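Local coordinates for protein ancestral D-type dye decolorizing peroxidase (Geotrichum candidum, PDB 7ANV) that probably uses a bound haem and hydrogen peroxide to oxidise dyes and related substrates, as a D-type dye-decolorizing peroxidase, at residues L99-F104 and N400-F405; G223-G228 and D245-V250. All coordinates share one frame; numbering follows the deposited sequence.

Contact 1. Residues L99-F104 and N400-F405; sequences LGDTAF and NIENGF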
# COMPACT_ATOMS: atom_id res chain seq x y z
N LEU A 99 -5.77 -20.12 -9.60
CA LEU A 99 -5.78 -18.70 -9.21
C LEU A 99 -4.53 -18.33 -8.40
O LEU A 99 -4.28 -18.89 -7.30
CB LEU A 99 -7.03 -18.34 -8.43
CG LEU A 99 -7.16 -16.84 -8.21
CD1 LEU A 99 -7.27 -16.12 -9.56
CD2 LEU A 99 -8.34 -16.50 -7.33
N GLY A 100 -3.80 -17.33 -8.89
CA GLY A 100 -2.58 -16.84 -8.24
C GLY A 100 -1.65 -18.00 -8.02
O GLY A 100 -1.45 -18.82 -8.96
N ASP A 101 -0.95 -17.97 -6.89
CA ASP A 101 0.12 -18.97 -6.61
C ASP A 101 0.06 -19.14 -5.11
O ASP A 101 -1.05 -18.80 -4.54
CB ASP A 101 1.49 -18.62 -7.24
CG ASP A 101 2.40 -19.82 -7.43
OD1 ASP A 101 2.24 -20.80 -6.66
OD2 ASP A 101 3.27 -19.80 -8.37
N THR A 102 1.12 -19.72 -4.55
CA THR A 102 1.14 -20.17 -3.14
C THR A 102 0.64 -18.99 -2.32
O THR A 102 -0.08 -19.24 -1.37
CB THR A 102 2.50 -20.77 -2.75
OG1 THR A 102 2.60 -21.89 -3.63
CG2 THR A 102 2.58 -21.22 -1.31
N ALA A 103 0.97 -17.72 -2.66
CA ALA A 103 0.74 -16.66 -1.65
C ALA A 103 -0.76 -16.54 -1.35
O ALA A 103 -1.14 -16.53 -0.19
CB ALA A 103 1.31 -15.33 -2.05
N PHE A 104 -1.59 -16.36 -2.37
CA PHE A 104 -3.04 -16.17 -2.18
C PHE A 104 -3.61 -17.43 -1.52
O PHE A 104 -4.43 -17.35 -0.58
CB PHE A 104 -3.71 -15.91 -3.51
CG PHE A 104 -5.22 -15.88 -3.44
CD1 PHE A 104 -5.92 -14.80 -2.93
CD2 PHE A 104 -5.94 -16.97 -3.91
CE1 PHE A 104 -7.29 -14.78 -2.89
CE2 PHE A 104 -7.32 -16.95 -3.88
CZ PHE A 104 -8.01 -15.86 -3.35
N ASN A 400 -0.09 -10.47 -9.49
CA ASN A 400 0.78 -11.54 -8.95
C ASN A 400 1.36 -11.08 -7.61
O ASN A 400 2.27 -10.22 -7.60
CB ASN A 400 1.85 -11.79 -10.00
CG ASN A 400 2.62 -13.05 -9.76
OD1 ASN A 400 3.26 -13.18 -8.71
ND2 ASN A 400 2.55 -13.96 -10.72
N ILE A 401 0.86 -11.64 -6.51
CA ILE A 401 1.27 -11.17 -5.15
C ILE A 401 2.77 -11.43 -4.98
O ILE A 401 3.48 -10.57 -4.40
CB ILE A 401 0.41 -11.84 -4.06
CG1 ILE A 401 -1.06 -11.37 -4.11
CG2 ILE A 401 0.99 -11.57 -2.68
CD1 ILE A 401 -1.90 -12.04 -3.11
N GLU A 402 3.26 -12.55 -5.52
CA GLU A 402 4.70 -12.93 -5.39
C GLU A 402 5.59 -11.90 -6.06
O GLU A 402 6.69 -11.64 -5.58
CB GLU A 402 4.93 -14.30 -6.04
CG GLU A 402 4.38 -15.39 -5.13
CD GLU A 402 2.94 -15.86 -5.28
OE1 GLU A 402 2.67 -17.01 -4.79
OE2 GLU A 402 2.10 -15.11 -5.85
N ASN A 403 5.13 -11.33 -7.15
CA ASN A 403 5.95 -10.39 -7.95
C ASN A 403 5.88 -8.97 -7.40
O ASN A 403 6.83 -8.21 -7.64
CB ASN A 403 5.50 -10.36 -9.41
CG ASN A 403 5.88 -11.59 -10.18
OD1 ASN A 403 6.68 -12.39 -9.71
ND2 ASN A 403 5.32 -11.76 -11.37
N GLY A 404 4.76 -8.62 -6.76
CA GLY A 404 4.47 -7.28 -6.24
C GLY A 404 4.73 -7.15 -4.77
O GLY A 404 5.93 -7.16 -4.37
N PHE A 405 3.68 -7.02 -3.97
CA PHE A 405 3.77 -6.80 -2.52
C PHE A 405 4.88 -7.68 -1.90
O PHE A 405 5.72 -7.17 -1.16
CB PHE A 405 2.45 -7.08 -1.82
CG PHE A 405 2.60 -7.09 -0.33
CD1 PHE A 405 2.80 -5.92 0.38
CD2 PHE A 405 2.60 -8.27 0.37
CE1 PHE A 405 2.95 -5.93 1.75
CE2 PHE A 405 2.71 -8.28 1.75
CZ PHE A 405 2.93 -7.11 2.44
O HOH W 1 -0.60 -15.68 -4.98
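Glu-402 and Ala-103 meet at the first turn of a short helix, and the pair illustrates how a carboxylate from a distant part of the chain can serve a helix start. One direct hydrogen bond and one water bridge carry the polar part. Asp-101 stands at the N-cap position of helix 102-106, but its own OD1 is turned to Thr-102 N, 2.6 Å away, a bond local to its own segment. Glu-402 OE1 instead accepts from Ala-103 N at 2.8 Å, the N-H approaching from above the carboxylate plane, 43° out of it. The second oxygen, Glu-402 OE2, takes a hydrogen from a water at 2.9 Å, and that water accepts from the backbone N of both Asp-101 and Phe-104. The bend at chi2 (90°) folds the Glu-402 chain so that its carboxylate reaches this turn. Asp-101 OD1 and Glu-402 OE1 lie 4.2 Å apart, two like charges whose repulsion, if both are ionised, the N-H groups of the helix start would probably ease.

Beside these bonds, Ile-401 CG2 rests on Ala-103 CB at 3.8 Å, while its CD1 reaches Phe-104 CB at 4.3 Å.

The loop 400-405 links strand 391-398 to helix 405-413, whose first residue, Phe-405, touches the haem. Helix 102-106 is thereby joined to this loop, with Phe-104 reaching back to helix 86-92 and both Phe-104 and Ile-401 packing on strand 466-476.

Contact 2. Residues G223-G228 and D245-V250; sequences GVILVG and DGSFLV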
# COMPACT_ATOMS: atom_id res chain seq x y z
N GLY A 223 -1.63 -6.35 -17.60
CA GLY A 223 -1.57 -7.64 -16.89
C GLY A 223 -0.60 -7.65 -15.73
O GLY A 223 -0.54 -8.64 -15.00
N VAL A 224 0.15 -6.58 -15.49
CA VAL A 224 0.85 -6.44 -14.20
C VAL A 224 -0.20 -6.25 -13.08
O VAL A 224 0.12 -6.55 -11.93
CB VAL A 224 1.84 -5.28 -14.27
CG1 VAL A 224 2.40 -4.93 -12.92
CG2 VAL A 224 2.95 -5.61 -15.25
N ILE A 225 -1.36 -5.70 -13.41
CA ILE A 225 -2.40 -5.32 -12.40
C ILE A 225 -3.59 -6.26 -12.55
O ILE A 225 -4.14 -6.72 -11.53
CB ILE A 225 -2.79 -3.83 -12.55
CG1 ILE A 225 -1.57 -2.94 -12.38
CG2 ILE A 225 -3.90 -3.49 -11.54
CD1 ILE A 225 -0.85 -3.12 -11.07
N LEU A 226 -4.00 -6.54 -13.78
CA LEU A 226 -5.23 -7.31 -14.08
C LEU A 226 -4.91 -8.72 -14.55
O LEU A 226 -4.14 -8.88 -15.53
CB LEU A 226 -6.00 -6.58 -15.17
CG LEU A 226 -6.53 -5.20 -14.82
CD1 LEU A 226 -7.11 -4.58 -16.11
CD2 LEU A 226 -7.55 -5.23 -13.70
N VAL A 227 -5.44 -9.70 -13.85
CA VAL A 227 -5.22 -11.13 -14.21
C VAL A 227 -5.77 -11.33 -15.63
O VAL A 227 -6.79 -10.73 -15.99
CB VAL A 227 -5.86 -12.06 -13.16
CG1 VAL A 227 -5.84 -13.50 -13.61
CG2 VAL A 227 -5.17 -11.93 -11.82
N GLY A 228 -5.02 -12.02 -16.47
CA GLY A 228 -5.49 -12.44 -17.79
C GLY A 228 -5.28 -11.40 -18.87
O GLY A 228 -5.63 -11.69 -20.00
N ASP A 245 -9.57 -9.95 -15.51
CA ASP A 245 -9.90 -8.54 -15.20
C ASP A 245 -10.14 -8.38 -13.70
O ASP A 245 -10.65 -7.36 -13.33
CB ASP A 245 -11.06 -8.00 -16.06
CG ASP A 245 -10.62 -7.53 -17.46
OD1 ASP A 245 -9.41 -7.35 -17.68
OD2 ASP A 245 -11.52 -7.36 -18.29
N GLY A 246 -9.79 -9.39 -12.90
CA GLY A 246 -9.68 -9.24 -11.44
C GLY A 246 -8.26 -8.86 -11.07
O GLY A 246 -7.35 -8.88 -11.91
N SER A 247 -8.07 -8.51 -9.82
CA SER A 247 -6.74 -8.14 -9.29
C SER A 247 -6.65 -8.67 -7.86
O SER A 247 -7.71 -8.70 -7.12
CB SER A 247 -6.50 -6.67 -9.37
OG SER A 247 -5.16 -6.35 -9.03
N PHE A 248 -5.44 -9.02 -7.41
CA PHE A 248 -5.21 -9.41 -6.00
C PHE A 248 -5.05 -8.16 -5.14
O PHE A 248 -4.26 -7.25 -5.49
CB PHE A 248 -4.01 -10.34 -5.88
CG PHE A 248 -4.25 -11.66 -6.55
CD1 PHE A 248 -4.89 -12.66 -5.84
CD2 PHE A 248 -3.84 -11.89 -7.86
CE1 PHE A 248 -5.17 -13.88 -6.45
CE2 PHE A 248 -4.11 -13.11 -8.45
CZ PHE A 248 -4.73 -14.11 -7.74
N LEU A 249 -5.84 -8.12 -4.07
CA LEU A 249 -5.89 -7.05 -3.08
C LEU A 249 -5.10 -7.53 -1.87
O LEU A 249 -5.56 -8.41 -1.17
CB LEU A 249 -7.36 -6.82 -2.72
CG LEU A 249 -7.73 -5.58 -1.90
CD1 LEU A 249 -9.23 -5.38 -1.88
CD2 LEU A 249 -7.18 -5.57 -0.49
N VAL A 250 -3.99 -6.88 -1.59
CA VAL A 250 -3.23 -7.09 -0.33
C VAL A 250 -3.70 -6.06 0.68
O VAL A 250 -3.56 -4.86 0.40
CB VAL A 250 -1.72 -6.97 -0.56
CG1 VAL A 250 -1.00 -7.03 0.78
CG2 VAL A 250 -1.21 -8.02 -1.55
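The lead-in to strand 247-256, an inner strand of the second four-stranded antiparallel sheet, is where Val-227 and Gly-246 pair. Val-227 N donates to Gly-246 O at 2.8 Å, and Asp-245 N returns a bond to Val-227 O at 2.9 Å. Two backbone bonds thus hold the irregular segment 223-228 against the chain just before it becomes strand.

Beyond them Ser-247, the first strand residue, takes over with its side chain. OG lies anti to its own backbone N (chi1 -172°) and donates to Ile-225 O at 2.7 Å, tilted 21° from the carbonyl plane. In the second of the two ferredoxin-like domains characteristic of dye-decolorizing peroxidases, strand 247-256 lies between 391-398 and 466-476, and here a loop is fastened to its start. An alanine in place of Ser-247 would probably leave the Ile-225 carbonyl without this donor and the loop freer to shift there.

Methyl groups pack around the bonds. Val-227 CG2, beside its own backbone N, meets Phe-248 CE2 at 3.7 Å, and the two side chains run at a slant to each other. Leu-226 spreads its methyls over Asp-245, CD2 reaching Asp-245 O at 3.8 Å and CD1 the carboxylate oxygen OD1 at 3.9 Å. That same OD1 forms a salt bridge with Arg-229, two residues past Val-227.

How the contacts relate
Phe-248 joins the two contacts, whose centres are 10 Å apart: a strand residue of contact 2, it is packed on by both segments of contact 1. Its CZ lies 3.5 Å from Gly-100 CA. Its CE1 is 3.6 Å from Phe-104 CG in an edge-to-face meeting of the two rings. From the other segment, Ile-401 CG1 comes within 3.6 Å of Phe-248 CB. Both segments of contact 2 fall between the two segments of contact 1 in the sequence. The haem is nearby: the side chains of Ile-401 and Ile-225 are each about 10 Å from it, while Phe-405 of contact 1 belongs to its pocket.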